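Local coordinates for phosphate binding protein (Planctomyces limnophilus, PDB 4JWO), which probably binds phosphate as part of a system that transports it across the cytoplasmic membrane, at residues Ser96-Gly101 and Ala115-Thr120; Ser68-Pro73 and Leu282-Phe287; Thr62-Gly67 and Glu109-Gly114; Lys103-Glu108 and Lys130-Val135. All blocks are in the same frame, centred on the assembly; numbering follows the deposited sequence.

Contact 1: Ser96-Gly101 and Ala115-Thr120. With SO4 (sulfate ion), chain B.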
loop_
_atom_site.group_PDB
_atom_site.type_symbol
_atom_site.label_atom_id
_atom_site.label_comp_id
_atom_site.label_asym_id
_atom_site.label_seq_id
_atom_site.Cartn_x
_atom_site.Cartn_y
_atom_site.Cartn_z
ATOM N N SER A 96 -8.314 8.148 -8.352
ATOM C CA SER A 96 -8.662 7.467 -9.595
ATOM C C SER A 96 -8.024 6.089 -9.736
ATOM O O SER A 96 -8.389 5.322 -10.626
ATOM C CB SER A 96 -8.275 8.332 -10.797
ATOM O OG SER A 96 -8.976 9.556 -10.749
ATOM N N GLY A 97 -7.072 5.784 -8.860
ATOM C CA GLY A 97 -6.314 4.547 -8.937
ATOM C C GLY A 97 -4.932 4.830 -9.496
ATOM O O GLY A 97 -4.673 5.932 -9.967
ATOM N N THR A 98 -4.041 3.850 -9.447
ATOM C CA THR A 98 -2.701 4.062 -9.987
ATOM C C THR A 98 -2.773 4.278 -11.488
ATOM O O THR A 98 -2.251 5.264 -12.001
ATOM C CB THR A 98 -1.752 2.896 -9.678
ATOM O OG1 THR A 98 -1.500 2.841 -8.266
ATOM C CG2 THR A 98 -0.433 3.097 -10.395
ATOM N N GLY A 99 -3.436 3.360 -12.183
ATOM C CA GLY A 99 -3.567 3.448 -13.626
ATOM C C GLY A 99 -4.456 4.603 -14.039
ATOM O O GLY A 99 -4.164 5.308 -15.009
ATOM N N GLY A 100 -5.551 4.794 -13.306
ATOM C CA GLY A 100 -6.448 5.906 -13.559
ATOM C C GLY A 100 -5.732 7.225 -13.352
ATOM O O GLY A 100 -5.901 8.158 -14.125
ATOM N N GLY A 101 -4.917 7.295 -12.301
ATOM C CA GLY A 101 -4.129 8.484 -12.036
ATOM C C GLY A 101 -3.096 8.753 -13.119
ATOM O O GLY A 101 -2.890 9.891 -13.526
ATOM N N ALA A 115 1.212 6.358 -6.847
ATOM C CA ALA A 115 1.228 5.062 -7.513
ATOM C C ALA A 115 1.609 3.966 -6.540
ATOM O O ALA A 115 2.533 4.135 -5.744
ATOM C CB ALA A 115 2.203 5.084 -8.671
ATOM N N SER A 116 0.898 2.844 -6.607
ATOM C CA SER A 116 1.239 1.719 -5.743
ATOM C C SER A 116 2.200 0.777 -6.457
ATOM O O SER A 116 2.543 -0.279 -5.945
ATOM C CB SER A 116 -0.012 0.967 -5.312
ATOM O OG SER A 116 -0.630 0.361 -6.425
ATOM N N ARG A 117 2.643 1.182 -7.637
ATOM C CA ARG A 117 3.642 0.439 -8.393
ATOM C C ARG A 117 4.372 1.455 -9.237
ATOM O O ARG A 117 3.840 2.536 -9.488
ATOM C CB ARG A 117 2.966 -0.579 -9.311
ATOM C CG ARG A 117 1.901 0.034 -10.199
ATOM C CD ARG A 117 1.735 -0.707 -11.509
ATOM N NE ARG A 117 0.613 -0.168 -12.279
ATOM C CZ ARG A 117 0.676 0.933 -13.020
ATOM N NH1 ARG A 117 1.814 1.610 -13.097
ATOM N NH2 ARG A 117 -0.398 1.357 -13.683
ATOM N N PRO A 118 5.582 1.120 -9.695
ATOM C CA PRO A 118 6.271 2.048 -10.594
ATOM C C PRO A 118 5.490 2.242 -11.891
ATOM O O PRO A 118 4.744 1.352 -12.313
ATOM C CB PRO A 118 7.588 1.331 -10.885
ATOM C CG PRO A 118 7.785 0.405 -9.735
ATOM C CD PRO A 118 6.409 -0.057 -9.377
ATOM N N ILE A 119 5.658 3.407 -12.508
ATOM C CA ILE A 119 5.155 3.666 -13.848
ATOM C C ILE A 119 5.558 2.536 -14.800
ATOM O O ILE A 119 6.681 2.035 -14.732
ATOM C CB ILE A 119 5.674 5.035 -14.349
ATOM C CG1 ILE A 119 4.973 5.466 -15.635
ATOM C CG2 ILE A 119 7.205 5.043 -14.512
ATOM C CD1 ILE A 119 5.413 6.832 -16.094
ATOM N N THR A 120 4.637 2.113 -15.664
ATOM C CA THR A 120 4.938 1.035 -16.610
ATOM C C THR A 120 5.731 1.549 -17.804
ATOM O O THR A 120 5.790 2.752 -18.049
ATOM C CB THR A 120 3.665 0.339 -17.139
ATOM O OG1 THR A 120 2.942 1.245 -17.980
ATOM C CG2 THR A 120 2.779 -0.123 -15.992
HETATM S S SO4 B . -4.333 1.055 -6.917
HETATM O O1 SO4 B . -4.707 -0.139 -6.167
HETATM O O2 SO4 B . -2.930 1.386 -6.708
HETATM O O3 SO4 B . -4.539 0.786 -8.329
HETATM O O4 SO4 B . -5.162 2.175 -6.457
#
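The polar part of the meeting between Ser96-Gly101 and Ala115-Thr120 centres on the hydroxyl of Thr98. Ser116 N donates to Thr98 OG1 at 2.9 Å, almost straight at 170° about the hydrogen, and Thr98 OG1 in turn donates to sulfate O2 at 2.6 Å. Thr98 N adds a longer bond of 3.3 Å to sulfate O3. Ser116 OG also lies 2.5 Å from sulfate O2, but this serine has two conformers, so the very short bond is doubtful.

The apolar part belongs to the other branch of the same threonine. Thr98 CG2 stands anti to the backbone N, over the centre of one face of the Arg117 guanidinium, 3.6 Å from Arg117 CZ. Thr120 CG2 lies on the opposite face, nearer the rim, so two methyls sandwich the group. Its rotation is fixed by Arg117 NH1, bonded to Pro118 O at 3.0 Å, and by a salt bridge from NH2 to Glu123.

Ser69 N also bonds the sulfate, and Ser68 OG lies close to it. An anion held by hydroxyls and a main-chain N-H at the start of helix 98-106 is consistent with the phosphate site of a PstS-type binding protein, the sulfate probably coming from the crystallisation liquor.

Contact 2: Ser68-Pro73 and Leu282-Phe287. With SO4 (sulfate ion), chain B.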
loop_
_atom_site.group_PDB
_atom_site.type_symbol
_atom_site.label_atom_id
_atom_site.label_comp_id
_atom_site.label_asym_id
_atom_site.label_seq_id
_atom_site.Cartn_x
_atom_site.Cartn_y
_atom_site.Cartn_z
ATOM N N SER A 68 -3.437 6.371 -6.490
ATOM C CA SER A 68 -3.740 5.145 -5.759
ATOM C C SER A 68 -4.573 5.354 -4.494
ATOM O O SER A 68 -4.390 6.333 -3.773
ATOM C CB SER A 68 -2.402 4.508 -5.363
ATOM O OG SER A 68 -2.560 3.379 -4.538
ATOM N N SER A 69 -5.484 4.422 -4.215
ATOM C CA SER A 69 -6.156 4.408 -2.924
ATOM C C SER A 69 -5.151 4.196 -1.792
ATOM O O SER A 69 -5.400 4.613 -0.657
ATOM C CB SER A 69 -7.231 3.321 -2.885
ATOM O OG SER A 69 -6.612 2.040 -2.950
ATOM N N THR A 70 -4.019 3.542 -2.069
ATOM C CA THR A 70 -3.041 3.342 -1.011
ATOM C C THR A 70 -2.132 4.539 -0.763
ATOM O O THR A 70 -1.586 4.693 0.323
ATOM C CB THR A 70 -2.216 2.035 -1.182
ATOM O OG1 THR A 70 -1.525 2.057 -2.431
ATOM C CG2 THR A 70 -3.138 0.834 -1.156
ATOM N N VAL A 71 -1.967 5.393 -1.769
ATOM C CA VAL A 71 -1.189 6.607 -1.575
ATOM C C VAL A 71 -2.095 7.735 -1.067
ATOM O O VAL A 71 -1.628 8.639 -0.375
ATOM C CB VAL A 71 -0.415 7.000 -2.849
ATOM C CG1 VAL A 71 0.446 8.248 -2.610
ATOM C CG2 VAL A 71 0.453 5.819 -3.310
ATOM N N PHE A 72 -3.396 7.639 -1.361
ATOM C CA PHE A 72 -4.400 8.614 -0.897
ATOM C C PHE A 72 -4.246 9.062 0.572
ATOM O O PHE A 72 -4.271 10.262 0.839
ATOM C CB PHE A 72 -5.830 8.084 -1.150
ATOM C CG PHE A 72 -6.929 9.099 -0.917
ATOM C CD1 PHE A 72 -7.252 10.025 -1.889
ATOM C CD2 PHE A 72 -7.676 9.079 0.247
ATOM C CE1 PHE A 72 -8.284 10.943 -1.693
ATOM C CE2 PHE A 72 -8.709 9.994 0.452
ATOM C CZ PHE A 72 -9.005 10.930 -0.521
ATOM N N PRO A 73 -4.069 8.116 1.523
ATOM C CA PRO A 73 -3.981 8.581 2.917
ATOM C C PRO A 73 -2.752 9.444 3.176
ATOM O O PRO A 73 -2.810 10.357 4.002
ATOM C CB PRO A 73 -3.901 7.281 3.732
ATOM C CG PRO A 73 -4.437 6.223 2.829
ATOM C CD PRO A 73 -4.064 6.646 1.438
ATOM N N LEU A 282 3.426 -8.992 -0.419
ATOM C CA LEU A 282 2.647 -8.241 0.561
ATOM C C LEU A 282 3.370 -7.073 1.251
ATOM O O LEU A 282 2.856 -6.497 2.202
ATOM C CB LEU A 282 2.008 -9.197 1.576
ATOM C CG LEU A 282 0.915 -10.071 0.955
ATOM C CD1 LEU A 282 0.497 -11.180 1.920
ATOM C CD2 LEU A 282 -0.288 -9.222 0.591
ATOM N N SER A 283 4.555 -6.714 0.764
ATOM C CA SER A 283 5.072 -5.371 1.034
ATOM C C SER A 283 5.590 -4.803 -0.264
ATOM O O SER A 283 6.078 -5.537 -1.122
ATOM C CB SER A 283 6.144 -5.346 2.137
ATOM O OG SER A 283 7.380 -5.927 1.730
ATOM N N ARG A 284 5.451 -3.492 -0.423
ATOM C CA ARG A 284 5.891 -2.840 -1.649
ATOM C C ARG A 284 6.077 -1.352 -1.407
ATOM O O ARG A 284 5.427 -0.774 -0.532
ATOM C CB ARG A 284 4.862 -3.054 -2.761
ATOM C CG ARG A 284 3.526 -2.366 -2.522
ATOM C CD ARG A 284 2.562 -2.761 -3.603
ATOM N NE ARG A 284 1.217 -2.259 -3.363
ATOM C CZ ARG A 284 0.196 -2.459 -4.194
ATOM N NH1 ARG A 284 0.368 -3.159 -5.307
ATOM N NH2 ARG A 284 -0.997 -1.974 -3.904
ATOM N N PRO A 285 6.949 -0.717 -2.205
ATOM C CA PRO A 285 7.175 0.720 -2.068
ATOM C C PRO A 285 6.021 1.514 -2.661
ATOM O O PRO A 285 5.357 1.047 -3.589
ATOM C CB PRO A 285 8.461 0.948 -2.865
ATOM C CG PRO A 285 8.475 -0.170 -3.890
ATOM C CD PRO A 285 7.842 -1.345 -3.195
ATOM N N LEU A 286 5.780 2.702 -2.113
ATOM C CA LEU A 286 4.764 3.609 -2.643
ATOM C C LEU A 286 5.432 4.830 -3.246
ATOM O O LEU A 286 6.452 5.299 -2.733
ATOM C CB LEU A 286 3.820 4.038 -1.531
ATOM C CG LEU A 286 3.034 2.923 -0.842
ATOM C CD1 LEU A 286 2.031 3.531 0.129
ATOM C CD2 LEU A 286 2.327 2.065 -1.888
ATOM N N PHE A 287 4.850 5.353 -4.327
ATOM C CA PHE A 287 5.460 6.440 -5.081
ATOM C C PHE A 287 4.561 7.654 -5.274
ATOM O O PHE A 287 3.334 7.551 -5.323
ATOM C CB PHE A 287 5.912 5.954 -6.464
ATOM C CG PHE A 287 6.814 4.757 -6.416
ATOM C CD1 PHE A 287 8.183 4.914 -6.315
ATOM C CD2 PHE A 287 6.286 3.474 -6.450
ATOM C CE1 PHE A 287 9.019 3.807 -6.267
ATOM C CE2 PHE A 287 7.118 2.365 -6.396
ATOM C CZ PHE A 287 8.481 2.536 -6.299
HETATM S S SO4 B . -4.333 1.055 -6.917
HETATM O O1 SO4 B . -4.707 -0.139 -6.167
HETATM O O2 SO4 B . -2.930 1.386 -6.708
HETATM O O3 SO4 B . -4.539 0.786 -8.329
HETATM O O4 SO4 B . -5.162 2.175 -6.457
HETATM O O HOH W 1 -0.029 -0.397 -1.715
#
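Thr70 OG1 is gripped by two polar partners, and one of them carries the contact to Arg284. That partner is a water, 3.0 Å from Thr70 OG1, which accepts a bond of 2.8 Å from Arg284 NE and lies in the guanidinium plane at its edge. The hydroxyl and Arg284 NH2 stay 4.3 Å apart, so the bridge is the water and not a direct bond. The arginine chain is extended, chi2 and chi3 both near 180°, and this carries NE to the water; farther out, NH1 forms a salt bridge with Glu205 and the group makes a cation-pi contact with Tyr202.

The second partner of Thr70 OG1 is Ser68 OG at 2.7 Å, a pair whose proton is not settled. Ser68 OG also accepts from Thr70 N at 2.9 Å, an ST turn that holds the threonine's backbone in place. Within the turn, Ser69 N donates to sulfate O4 at 3.2 Å, which puts this turn in the anion site.

Apart from the polar bridge, Leu286 meets Thr70 at about a right angle. Its CD1 lies 3.8 Å from Thr70 O, an oxygen that Tyr321 OH also engages, while CD2 approaches the hydroxyl. Val71 CG2 rests 4.2 Å from Leu286 CB.

The turn thus leads into helix 72-85 while lying against strand 283-291, which runs antiparallel between strands 112-115 and 134-148; helix 198-208 packs on the Arg284 side through Val206.

Contact 3: Thr62-Gly67 and Glu109-Gly114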
loop_
_atom_site.group_PDB
_atom_site.type_symbol
_atom_site.label_atom_id
_atom_site.label_comp_id
_atom_site.label_asym_id
_atom_site.label_seq_id
_atom_site.Cartn_x
_atom_site.Cartn_y
_atom_site.Cartn_z
ATOM N N THR A 62 -3.090 26.195 -6.742
ATOM C CA THR A 62 -3.796 24.925 -6.655
ATOM C C THR A 62 -2.899 23.782 -7.114
ATOM O O THR A 62 -2.235 23.881 -8.147
ATOM C CB THR A 62 -5.067 24.932 -7.522
ATOM O OG1 THR A 62 -5.871 26.066 -7.180
ATOM C CG2 THR A 62 -5.875 23.655 -7.311
ATOM N N ILE A 63 -2.881 22.705 -6.333
ATOM C CA ILE A 63 -2.181 21.483 -6.705
ATOM C C ILE A 63 -3.212 20.371 -6.854
ATOM O O ILE A 63 -3.931 20.055 -5.908
ATOM C CB ILE A 63 -1.151 21.082 -5.635
ATOM C CG1 ILE A 63 -0.263 22.270 -5.269
ATOM C CG2 ILE A 63 -0.294 19.914 -6.113
ATOM C CD1 ILE A 63 0.614 22.020 -4.059
ATOM N N ALA A 64 -3.301 19.797 -8.049
ATOM C CA ALA A 64 -4.209 18.681 -8.289
ATOM C C ALA A 64 -3.475 17.363 -8.083
ATOM O O ALA A 64 -2.587 17.025 -8.865
ATOM C CB ALA A 64 -4.776 18.755 -9.700
ATOM N N VAL A 65 -3.850 16.625 -7.034
ATOM C CA VAL A 65 -3.253 15.324 -6.722
ATOM C C VAL A 65 -4.275 14.226 -7.003
ATOM O O VAL A 65 -5.462 14.397 -6.730
ATOM C CB VAL A 65 -2.832 15.240 -5.232
ATOM C CG1 VAL A 65 -2.095 13.925 -4.942
ATOM C CG2 VAL A 65 -1.955 16.419 -4.865
ATOM N N ASP A 66 -3.820 13.105 -7.553
ATOM C CA ASP A 66 -4.701 11.979 -7.829
ATOM C C ASP A 66 -3.883 10.730 -7.586
ATOM O O ASP A 66 -2.748 10.823 -7.128
ATOM C CB ASP A 66 -5.197 12.040 -9.280
ATOM C CG ASP A 66 -6.480 11.260 -9.499
ATOM O OD1 ASP A 66 -6.743 10.317 -8.729
ATOM O OD2 ASP A 66 -7.222 11.591 -10.450
ATOM N N GLY A 67 -4.450 9.567 -7.877
ATOM C CA GLY A 67 -3.683 8.342 -7.806
ATOM C C GLY A 67 -4.315 7.233 -6.993
ATOM O O GLY A 67 -5.539 7.171 -6.831
ATOM N N GLU A 109 -3.967 16.446 -16.899
ATOM C CA GLU A 109 -5.118 17.014 -16.210
ATOM C C GLU A 109 -4.892 17.102 -14.700
ATOM O O GLU A 109 -5.764 17.565 -13.963
ATOM C CB GLU A 109 -6.377 16.199 -16.535
ATOM C CG GLU A 109 -6.789 16.278 -18.008
ATOM C CD GLU A 109 -7.677 15.123 -18.448
ATOM O OE1 GLU A 109 -7.800 14.132 -17.689
ATOM O OE2 GLU A 109 -8.237 15.204 -19.565
ATOM N N ILE A 110 -3.720 16.653 -14.251
ATOM C CA ILE A 110 -3.322 16.727 -12.840
ATOM C C ILE A 110 -1.833 17.092 -12.690
ATOM O O ILE A 110 -1.083 17.065 -13.664
ATOM C CB ILE A 110 -3.599 15.400 -12.088
ATOM C CG1 ILE A 110 -2.834 14.242 -12.730
ATOM C CG2 ILE A 110 -5.099 15.099 -12.035
ATOM C CD1 ILE A 110 -2.972 12.930 -11.975
ATOM N N ASP A 111 -1.409 17.410 -11.468
ATOM C CA ASP A 111 -0.028 17.839 -11.214
ATOM C C ASP A 111 0.829 16.744 -10.594
ATOM O O ASP A 111 2.026 16.644 -10.865
ATOM C CB ASP A 111 -0.014 19.037 -10.268
ATOM C CG ASP A 111 -0.783 20.212 -10.814
ATOM O OD1 ASP A 111 -0.716 20.445 -12.037
ATOM O OD2 ASP A 111 -1.461 20.895 -10.018
ATOM N N VAL A 112 0.205 15.942 -9.741
ATOM C CA VAL A 112 0.901 14.931 -8.951
ATOM C C VAL A 112 0.073 13.659 -8.935
ATOM O O VAL A 112 -1.140 13.719 -8.768
ATOM C CB VAL A 112 1.078 15.407 -7.489
ATOM C CG1 VAL A 112 1.602 14.285 -6.610
ATOM C CG2 VAL A 112 2.006 16.606 -7.425
ATOM N N THR A 113 0.709 12.506 -9.107
ATOM C CA THR A 113 -0.042 11.261 -9.022
ATOM C C THR A 113 0.638 10.229 -8.115
ATOM O O THR A 113 1.862 10.069 -8.138
ATOM C CB THR A 113 -0.379 10.698 -10.426
ATOM O OG1 THR A 113 -1.394 9.693 -10.311
ATOM C CG2 THR A 113 0.856 10.129 -11.109
ATOM N N GLY A 114 -0.172 9.566 -7.298
ATOM C CA GLY A 114 0.308 8.559 -6.358
ATOM C C GLY A 114 0.181 7.185 -6.985
ATOM O O GLY A 114 -0.839 6.879 -7.601
#
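Ala64 and Asp111 grip each other through both main chain and side chain. Ala64 N donates to Asp111 OD2 at 2.9 Å, straight at 171° though met from above the carboxylate plane. Asp111 chi1 of -59° puts CG anti to the carbonyl carbon, on the Ala64 side, where OD2 can meet Ala64 N. Ala64 O takes two donors, Asp111 N at 2.9 Å and Val112 N at 3.1 Å. Parallel pairing then continues: Asp66 N donates to Val112 O at 3.0 Å, and Gly114 N to Asp66 O at 2.9 Å.

On one face of the sheet Val65 and Val112 lie side by side, pointing the same way, with their CG1 atoms 4.1 Å apart. On the other, Ile110 CD1 touches Asp66 CB at 3.6 Å. Gly67 has no room for a side chain, since a CB there would run into Gly114 N.

Further out, Asp111 OD1 forms salt bridges with Lys294 and Arg297. Asp66 OD2 accepts from Ser96 OG, while its OD1 is taken by Gly67 N. An alanine in place of Asp111 would probably leave Ala64 N without its acceptor and the charges of Lys294 and Arg297 without this mate.

The chemistry implies a strand pair continued beyond its regular ladder by one carboxylate, which stands in for a main-chain acceptor with one oxygen and meets basic groups with the other.

Contact 4: Lys103-Glu108 and Lys130-Val135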
loop_
_atom_site.group_PDB
_atom_site.type_symbol
_atom_site.label_atom_id
_atom_site.label_comp_id
_atom_site.label_asym_id
_atom_site.label_seq_id
_atom_site.Cartn_x
_atom_site.Cartn_y
_atom_site.Cartn_z
ATOM N N LYS A 103 -3.395 7.858 -16.155
ATOM C CA LYS A 103 -4.152 8.218 -17.358
ATOM C C LYS A 103 -4.415 9.716 -17.398
ATOM O O LYS A 103 -4.340 10.342 -18.452
ATOM C CB LYS A 103 -5.482 7.454 -17.427
ATOM C CG LYS A 103 -5.384 6.010 -17.927
ATOM C CD LYS A 103 -6.732 5.291 -17.831
ATOM C CE LYS A 103 -6.700 3.922 -18.511
ATOM N NZ LYS A 103 -8.028 3.229 -18.431
ATOM N N LYS A 104 -4.741 10.284 -16.242
ATOM C CA LYS A 104 -4.942 11.721 -16.127
ATOM C C LYS A 104 -3.616 12.463 -16.157
ATOM O O LYS A 104 -3.536 13.597 -16.616
ATOM C CB LYS A 104 -5.709 12.061 -14.847
ATOM C CG LYS A 104 -7.095 11.443 -14.764
ATOM C CD LYS A 104 -8.031 12.316 -13.937
ATOM C CE LYS A 104 -9.389 11.661 -13.740
ATOM N NZ LYS A 104 -10.332 12.550 -13.001
ATOM N N PHE A 105 -2.578 11.810 -15.649
ATOM C CA PHE A 105 -1.223 12.341 -15.665
ATOM C C PHE A 105 -0.766 12.510 -17.105
ATOM O O PHE A 105 -0.247 13.554 -17.483
ATOM C CB PHE A 105 -0.306 11.356 -14.942
ATOM C CG PHE A 105 1.062 11.899 -14.612
ATOM C CD1 PHE A 105 1.226 12.869 -13.635
ATOM C CD2 PHE A 105 2.189 11.404 -15.251
ATOM C CE1 PHE A 105 2.492 13.345 -13.309
ATOM C CE2 PHE A 105 3.461 11.876 -14.931
ATOM C CZ PHE A 105 3.611 12.848 -13.958
ATOM N N ILE A 106 -0.974 11.469 -17.902
ATOM C CA ILE A 106 -0.609 11.482 -19.317
ATOM C C ILE A 106 -1.465 12.493 -20.088
ATOM O O ILE A 106 -0.975 13.162 -20.999
ATOM C CB ILE A 106 -0.730 10.067 -19.940
ATOM C CG1 ILE A 106 0.373 9.160 -19.391
ATOM C CG2 ILE A 106 -0.654 10.120 -21.460
ATOM C CD1 ILE A 106 0.058 7.677 -19.492
ATOM N N ALA A 107 -2.734 12.613 -19.707
ATOM C CA ALA A 107 -3.636 13.584 -20.329
ATOM C C ALA A 107 -3.391 15.009 -19.819
ATOM O O ALA A 107 -4.056 15.955 -20.256
ATOM C CB ALA A 107 -5.091 13.178 -20.112
ATOM N N GLU A 108 -2.439 15.145 -18.897
ATOM C CA GLU A 108 -2.025 16.436 -18.342
ATOM C C GLU A 108 -3.160 17.184 -17.652
ATOM O O GLU A 108 -3.290 18.400 -17.788
ATOM C CB GLU A 108 -1.370 17.307 -19.416
ATOM C CG GLU A 108 -0.096 16.695 -19.980
ATOM C CD GLU A 108 0.692 17.659 -20.843
ATOM O OE1 GLU A 108 0.318 17.855 -22.020
ATOM O OE2 GLU A 108 1.686 18.224 -20.337
ATOM N N LYS A 130 4.656 12.672 -25.158
ATOM C CA LYS A 130 3.960 13.940 -24.953
ATOM C C LYS A 130 4.861 15.018 -24.367
ATOM O O LYS A 130 4.393 16.085 -23.982
ATOM C CB LYS A 130 2.734 13.736 -24.058
ATOM C CG LYS A 130 1.525 13.181 -24.786
ATOM C CD LYS A 130 0.467 12.708 -23.808
ATOM C CE LYS A 130 -0.804 12.294 -24.524
ATOM N NZ LYS A 130 -1.458 13.432 -25.232
ATOM N N GLY A 131 6.153 14.734 -24.294
ATOM C CA GLY A 131 7.100 15.684 -23.748
ATOM C C GLY A 131 7.046 15.762 -22.235
ATOM O O GLY A 131 7.580 16.695 -21.638
ATOM N N ILE A 132 6.402 14.779 -21.611
ATOM C CA ILE A 132 6.249 14.766 -20.160
ATOM C C ILE A 132 7.490 14.161 -19.507
ATOM O O ILE A 132 7.807 12.989 -19.713
ATOM C CB ILE A 132 4.981 13.987 -19.728
ATOM C CG1 ILE A 132 3.730 14.596 -20.369
ATOM C CG2 ILE A 132 4.835 13.987 -18.217
ATOM C CD1 ILE A 132 2.445 13.886 -19.975
ATOM N N ASP A 133 8.191 14.973 -18.724
ATOM C CA ASP A 133 9.413 14.546 -18.061
ATOM C C ASP A 133 9.123 14.210 -16.602
ATOM O O ASP A 133 9.310 15.044 -15.712
ATOM C CB ASP A 133 10.450 15.662 -18.145
ATOM C CG ASP A 133 11.853 15.186 -17.846
ATOM O OD1 ASP A 133 12.024 14.014 -17.436
ATOM O OD2 ASP A 133 12.790 15.996 -18.018
ATOM N N TYR A 134 8.669 12.983 -16.359
ATOM C CA TYR A 134 8.227 12.587 -15.027
ATOM C C TYR A 134 9.390 12.461 -14.039
ATOM O O TYR A 134 10.511 12.128 -14.421
ATOM C CB TYR A 134 7.444 11.268 -15.100
ATOM C CG TYR A 134 8.289 10.025 -15.323
ATOM C CD1 TYR A 134 8.886 9.367 -14.256
ATOM C CD2 TYR A 134 8.460 9.496 -16.592
ATOM C CE1 TYR A 134 9.648 8.236 -14.447
ATOM C CE2 TYR A 134 9.221 8.353 -16.791
ATOM C CZ TYR A 134 9.810 7.730 -15.714
ATOM O OH TYR A 134 10.570 6.597 -15.900
ATOM N N VAL A 135 9.112 12.714 -12.764
ATOM C CA VAL A 135 10.078 12.458 -11.701
ATOM C C VAL A 135 9.428 11.546 -10.669
ATOM O O VAL A 135 8.307 11.798 -10.226
ATOM C CB VAL A 135 10.553 13.756 -11.018
ATOM C CG1 VAL A 135 11.718 13.459 -10.090
ATOM C CG2 VAL A 135 10.959 14.790 -12.060
HETATM O O HOH W 2 -1.545 15.317 -22.681
HETATM O O HOH W 3 1.816 17.050 -24.491
#
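Ile132 reaches from the loop before strand 134-148 toward the end of helix 98-106, its CB directed at Phe105-Glu108. From CB the chain forks. CG2, anti to the backbone N, approaches the ring of Phe105, 4.1 Å from CE2. CG1 takes the other path and passes Glu108 OE2 at 4.2 Å, the two side chains sliding past each other in opposite directions. With chi2 at -179°, CD1 is anti to CA and ends among the last helical carbonyls, 3.6 Å from Ile106 O and 3.7 Å from Phe105 O, with Glu108 CG close by. An alanine here would probably open a gap between these carbonyls and the Phe105 ring, leaving the ring freer to shift.

On the side of CG2, Tyr134 CB meets Phe105 CE2 at 4.0 Å, at the ring's edge and near its plane. Lys130 crosses Ile106 at about a right angle, its CD 3.2 Å from Ile106 O.

The charged ends are joined through water. One water donates to Ile106 O at 2.8 Å and to Glu108 OE1, and accepts from Lys130 NZ; a second donates to Glu108 OE1 and to Lys130 O at 2.8 Å. Glu108, at positive phi, closes helix 98-106 with a Schellman motif, and Gly131 does the same for helix 121-129, whose Cys127 also packs on Phe105 and Ile132.

The chemistry is thus layered: an apolar interior between two helix ends, and at its rim a water-bridged edge where Glu108 and Lys130 are opposite in charge yet not in direct contact.

In the fold
From the N terminus, strand 61-67 opens contact 3 and the turn after it opens contact 2. The chain passes through helix 72-85 and strand 89-93 to Ser96-Gly101 and Lys103-Glu108, the first halves of contacts 1 and 4 on helix 98-106. Residues 109-114 then close contact 3, 115-120 close contact 1, and 130-135, beyond helix 121-129, close contact 4. Contact 2 closes last, at 282-287, so contacts 1 and 4 nest within its loop; they cross each other, and contact 3 crosses all the rest. Contacts 1 and 2 share the sulfate, while contacts 3 and 4 tie sheet and helix ends together farther from the chain's centre.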